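Local coordinates for succinate--CoA ligase subunit alpha (Campylobacter jejuni, PDB 6MEL), which forms the alpha subunit of a CoA ligase and pairs a Rossmann-type CoA-binding domain with a CoA-ligase domain, at residues A66-I71 with I90-V95; T9-Q14 with T33-G38. One frame throughout, in Å; residues are numbered along the deposited sequence.

Interactions 1 and 2 both belong to the Rossmann-type CoA-binding domain and lie in one parallel sheet region. Each joins the two strands of a beta-alpha-beta unit. Strands 10-14 and 68-71 are neighbours, so the two contacts meet directly: Leu70 N bonds to Ile12 O, and Ser69 OG bonds to Gln14 OE1. Both contacts are mostly buried, and both pack aliphatic groups on the two faces of the sheet. Interaction 1 is the more regular: its strand axes differ by 14° and its register is unbroken. Its more open end is at Asp67 and Lys91. Interaction 2 is more twisted, at 27°, and carries a beta bulge, two glycines and a bridging water. Lys10 and Asn34 mark its partly exposed end.

Interaction 1: residues A66-I71 with I90-V95; sequences ADVSLI and IKLAVV
Val68 to Ile71 pair with Leu92 to Val95 as adjacent parallel strands in the Rossmann-type sheet. They are the two strands of a beta-alpha-beta unit whose helix is 78-87. Their axes differ by 14°. The backbone bonds follow the parallel pattern. Ser69 bonds to strand 92-95 through both its backbone N and its O: the N donates to Leu92 O (2.9 Å), and the O accepts Val94 N (2.8 Å). Val94 O in turn accepts Ile71 N. At the entry to the pair, Asp67 O takes Lys91 N at 2.8 Å and a weak second bond from Leu92 N. Ile90 packs against the same end, with CG2 3.5 Å from Asp67 O.

Val68, Leu70, Leu92 and Val94 share one face of the sheet. Here Leu70 CD1 touches Val94 CG1 at 4.0 Å. Ser69, Ile71, Ala93 and Val95 share the other, where helix 78-87 packs on Val95. The hydroxyl of Ser69 is bonded to Gln14 of the next strand. Ile71 and Val95 lie side by side and point the same way. The Ile71 chain is extended at chi2 (-175°), which carries CD1 to Val95 CG2 at 4.0 Å and Ala93 CB at 4.1 Å.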
loop_
_atom_site.group_PDB
_atom_site.type_symbol
_atom_site.label_atom_id
_atom_site.label_comp_id
_atom_site.label_asym_id
_atom_site.label_seq_id
_atom_site.Cartn_x
_atom_site.Cartn_y
_atom_site.Cartn_z
ATOM N N ALA A 66 23.737 4.614 -22.512
ATOM C CA ALA A 66 22.295 4.535 -22.107
ATOM C C ALA A 66 21.994 5.576 -21.019
ATOM O O ALA A 66 22.832 5.806 -20.170
ATOM C CB ALA A 66 22.003 3.155 -21.580
ATOM N N ASP A 67 20.815 6.203 -21.066
ATOM C CA ASP A 67 20.416 7.070 -19.965
ATOM C C ASP A 67 19.033 6.702 -19.437
ATOM O O ASP A 67 18.451 7.463 -18.652
ATOM C CB ASP A 67 20.590 8.551 -20.301
ATOM C CG ASP A 67 19.731 9.074 -21.424
ATOM O OD1 ASP A 67 18.877 8.323 -21.923
ATOM O OD2 ASP A 67 19.970 10.222 -21.812
ATOM N N VAL A 68 18.547 5.519 -19.814
ATOM C CA VAL A 68 17.319 4.994 -19.294
ATOM C C VAL A 68 17.599 3.603 -18.731
ATOM O O VAL A 68 18.252 2.834 -19.372
ATOM C CB VAL A 68 16.221 4.977 -20.372
ATOM C CG1 VAL A 68 14.924 4.449 -19.810
ATOM C CG2 VAL A 68 16.028 6.370 -20.968
ATOM N N SER A 69 17.102 3.319 -17.525
ATOM C CA SER A 69 17.272 2.029 -16.918
ATOM C C SER A 69 15.915 1.423 -16.559
ATOM O O SER A 69 14.972 2.120 -16.093
ATOM C CB SER A 69 18.152 2.124 -15.695
ATOM O OG SER A 69 18.361 0.834 -15.150
ATOM N N LEU A 70 15.844 0.105 -16.689
ATOM C CA LEU A 70 14.661 -0.697 -16.346
ATOM C C LEU A 70 15.081 -1.654 -15.223
ATOM O O LEU A 70 16.010 -2.492 -15.404
ATOM C CB LEU A 70 14.196 -1.443 -17.595
ATOM C CG LEU A 70 13.083 -2.481 -17.402
ATOM C CD1 LEU A 70 11.824 -1.886 -16.815
ATOM C CD2 LEU A 70 12.740 -3.098 -18.743
ATOM N N ILE A 71 14.436 -1.516 -14.061
ATOM C CA ILE A 71 14.920 -2.126 -12.813
ATOM C C ILE A 71 13.985 -3.242 -12.345
ATOM O O ILE A 71 12.801 -3.001 -12.018
ATOM C CB ILE A 71 15.091 -1.049 -11.738
ATOM C CG1 ILE A 71 16.057 0.043 -12.216
ATOM C CG2 ILE A 71 15.501 -1.684 -10.418
ATOM C CD1 ILE A 71 16.393 1.083 -11.198
ATOM N N ILE A 90 21.999 8.127 -14.987
ATOM C CA ILE A 90 20.705 7.761 -15.579
ATOM C C ILE A 90 19.694 8.904 -15.410
ATOM O O ILE A 90 19.642 9.513 -14.364
ATOM C CB ILE A 90 20.189 6.441 -14.988
ATOM C CG1 ILE A 90 21.152 5.296 -15.299
ATOM C CG2 ILE A 90 18.776 6.137 -15.471
ATOM C CD1 ILE A 90 21.278 4.971 -16.793
ATOM N N LYS A 91 18.883 9.158 -16.454
ATOM C CA LYS A 91 17.916 10.257 -16.458
ATOM C C LYS A 91 16.483 9.784 -16.184
ATOM O O LYS A 91 15.679 10.553 -15.721
ATOM C CB LYS A 91 17.989 11.017 -17.778
ATOM C CG LYS A 91 19.321 11.748 -17.982
ATOM C CD LYS A 91 19.755 12.593 -16.794
ATOM C CE LYS A 91 21.224 12.992 -16.818
ATOM N NZ LYS A 91 21.742 13.231 -15.442
ATOM N N LEU A 92 16.201 8.514 -16.408
ATOM C CA LEU A 92 14.887 7.919 -16.214
ATOM C C LEU A 92 15.098 6.459 -15.781
ATOM O O LEU A 92 15.746 5.695 -16.468
ATOM C CB LEU A 92 14.062 7.983 -17.512
ATOM C CG LEU A 92 12.664 7.354 -17.393
ATOM C CD1 LEU A 92 11.782 8.156 -16.439
ATOM C CD2 LEU A 92 11.960 7.248 -18.740
ATOM N N ALA A 93 14.586 6.110 -14.601
ATOM C CA ALA A 93 14.619 4.759 -14.076
ATOM C C ALA A 93 13.191 4.267 -13.902
ATOM O O ALA A 93 12.400 4.887 -13.182
ATOM C CB ALA A 93 15.358 4.723 -12.759
ATOM N N VAL A 94 12.897 3.145 -14.554
ATOM C CA VAL A 94 11.624 2.516 -14.499
ATOM C C VAL A 94 11.720 1.342 -13.527
ATOM O O VAL A 94 12.465 0.385 -13.763
ATOM C CB VAL A 94 11.195 2.068 -15.910
ATOM C CG1 VAL A 94 9.837 1.417 -15.880
ATOM C CG2 VAL A 94 11.210 3.213 -16.906
ATOM N N VAL A 95 10.969 1.393 -12.428
ATOM C CA VAL A 95 11.179 0.424 -11.346
ATOM C C VAL A 95 9.915 -0.443 -11.210
ATOM O O VAL A 95 8.897 0.041 -10.754
ATOM C CB VAL A 95 11.511 1.119 -10.006
ATOM C CG1 VAL A 95 11.795 0.104 -8.918
ATOM C CG2 VAL A 95 12.647 2.118 -10.129
#

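Interaction 2: residues T9-Q14 with T33-G38; sequences TKVIVQ and TNIVGG
Val11 is bonded to the neighbouring strand through both its backbone N and its O. Its O accepts Val36 N at 2.9 Å, and its N donates to Asn34 O at 3.1 Å. Further on, Val13 N donates to Gly37 O at 3.0 Å. A water links the start of the pair: it lies 2.7 Å from Thr9 O and accepts Asn34 N. The strands belong to a beta-alpha-beta unit with helix 19-31. Val11 pairs with Ile35 but Val13 with Gly38. Val36 and Gly37 together face Ile12, which makes a beta bulge.

Val11, Val13 and Ile35 pack on one face. Val13 CG2 touches Ile35 CD1 at 4.0 Å, while Val11 CG2 meets Thr33 CG2. Strand 133-136 adds Leu135 against Val11 and Thr33. Near the bulge, the two methyl groups of Val36 meet different neighbours. CG1 is anti to the carbonyl carbon (chi1 -68°) and meets Lys10 CD at 3.9 Å. CG2 meets Ile12 CG2 at 4.1 Å. The aliphatic part of Lys10 also runs beside the Asn34 amide.

Gly38 CA comes within 3.1 Å of Val13 O. Backbone bonds and aliphatic contacts thus hold this pair, and the absence of a side chain at Gly38 permits the close approach beyond the bulge.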
loop_
_atom_site.group_PDB
_atom_site.type_symbol
_atom_site.label_atom_id
_atom_site.label_comp_id
_atom_site.label_asym_id
_atom_site.label_seq_id
_atom_site.Cartn_x
_atom_site.Cartn_y
_atom_site.Cartn_z
ATOM N N THR A 9 15.245 4.843 -27.904
ATOM C CA THR A 9 15.751 5.055 -26.528
ATOM C C THR A 9 16.668 3.874 -26.138
ATOM O O THR A 9 16.247 2.748 -26.150
ATOM C CB THR A 9 14.585 5.150 -25.537
ATOM O OG1 THR A 9 13.641 6.114 -26.013
ATOM C CG2 THR A 9 15.056 5.481 -24.137
ATOM N N LYS A 10 17.892 4.146 -25.719
ATOM C CA LYS A 10 18.778 3.111 -25.217
ATOM C C LYS A 10 18.462 2.799 -23.758
ATOM O O LYS A 10 18.426 3.720 -22.932
ATOM C CB LYS A 10 20.222 3.584 -25.313
ATOM C CG LYS A 10 20.647 3.947 -26.732
ATOM C CD LYS A 10 22.113 3.710 -27.005
ATOM C CE LYS A 10 22.804 4.922 -27.574
ATOM N NZ LYS A 10 22.979 5.923 -26.496
ATOM N N VAL A 11 18.331 1.501 -23.463
ATOM C CA VAL A 11 17.889 1.024 -22.175
ATOM C C VAL A 11 18.875 -0.013 -21.650
ATOM O O VAL A 11 19.177 -0.949 -22.371
ATOM C CB VAL A 11 16.501 0.366 -22.290
ATOM C CG1 VAL A 11 16.064 -0.247 -20.957
ATOM C CG2 VAL A 11 15.455 1.333 -22.837
ATOM N N ILE A 12 19.266 0.113 -20.372
ATOM C CA ILE A 12 19.928 -0.938 -19.644
ATOM C C ILE A 12 18.952 -1.538 -18.644
ATOM O O ILE A 12 18.026 -0.858 -18.152
ATOM C CB ILE A 12 21.189 -0.438 -18.935
ATOM C CG1 ILE A 12 20.892 0.788 -18.083
ATOM C CG2 ILE A 12 22.289 -0.169 -19.939
ATOM C CD1 ILE A 12 22.039 1.166 -17.181
ATOM N N VAL A 13 19.205 -2.793 -18.290
ATOM C CA VAL A 13 18.353 -3.511 -17.346
ATOM C C VAL A 13 19.178 -3.782 -16.088
ATOM O O VAL A 13 20.215 -4.409 -16.145
ATOM C CB VAL A 13 17.844 -4.814 -17.977
ATOM C CG1 VAL A 13 16.972 -5.587 -17.023
ATOM C CG2 VAL A 13 17.133 -4.571 -19.306
ATOM N N GLN A 14 18.695 -3.311 -14.936
ATOM C CA GLN A 14 19.303 -3.674 -13.659
ATOM C C GLN A 14 18.577 -4.940 -13.182
ATOM O O GLN A 14 17.338 -5.015 -13.209
ATOM C CB GLN A 14 19.269 -2.499 -12.685
ATOM C CG GLN A 14 20.161 -1.329 -13.084
ATOM C CD GLN A 14 19.919 -0.079 -12.282
ATOM O OE1 GLN A 14 19.442 0.926 -12.809
ATOM N NE2 GLN A 14 20.260 -0.137 -10.997
ATOM N N THR A 33 12.173 -2.647 -28.259
ATOM C CA THR A 33 12.936 -1.836 -27.299
ATOM C C THR A 33 14.435 -2.008 -27.552
ATOM O O THR A 33 14.934 -3.119 -27.604
ATOM C CB THR A 33 12.644 -2.214 -25.842
ATOM O OG1 THR A 33 11.224 -2.277 -25.658
ATOM C CG2 THR A 33 13.270 -1.241 -24.864
ATOM N N ASN A 34 15.155 -0.896 -27.614
ATOM C CA ASN A 34 16.614 -0.891 -27.800
ATOM C C ASN A 34 17.333 -1.186 -26.469
ATOM O O ASN A 34 17.971 -0.315 -25.887
ATOM C CB ASN A 34 17.082 0.460 -28.365
ATOM C CG ASN A 34 18.531 0.443 -28.838
ATOM O OD1 ASN A 34 19.100 -0.619 -28.995
ATOM N ND2 ASN A 34 19.161 1.601 -29.006
ATOM N N ILE A 35 17.263 -2.424 -25.990
ATOM C CA ILE A 35 18.022 -2.785 -24.841
ATOM C C ILE A 35 19.478 -2.990 -25.253
ATOM O O ILE A 35 19.760 -3.876 -26.058
ATOM C CB ILE A 35 17.407 -4.013 -24.157
ATOM C CG1 ILE A 35 16.042 -3.647 -23.544
ATOM C CG2 ILE A 35 18.364 -4.561 -23.117
ATOM C CD1 ILE A 35 15.318 -4.761 -22.851
ATOM N N VAL A 36 20.407 -2.256 -24.621
ATOM C CA VAL A 36 21.794 -2.284 -25.073
ATOM C C VAL A 36 22.662 -3.063 -24.100
ATOM O O VAL A 36 23.831 -3.206 -24.359
ATOM C CB VAL A 36 22.379 -0.875 -25.278
ATOM C CG1 VAL A 36 21.731 -0.176 -26.449
ATOM C CG2 VAL A 36 22.260 -0.042 -24.012
ATOM N N GLY A 37 22.102 -3.544 -22.990
ATOM C CA GLY A 37 22.945 -4.136 -21.941
ATOM C C GLY A 37 22.230 -4.260 -20.612
ATOM O O GLY A 37 21.074 -3.842 -20.423
ATOM N N GLY A 38 22.911 -4.839 -19.651
ATOM C CA GLY A 38 22.323 -4.957 -18.328
ATOM C C GLY A 38 23.368 -5.160 -17.264
ATOM O O GLY A 38 24.557 -5.396 -17.594
HETATM O O HOH W 1 13.915 1.673 -26.941
#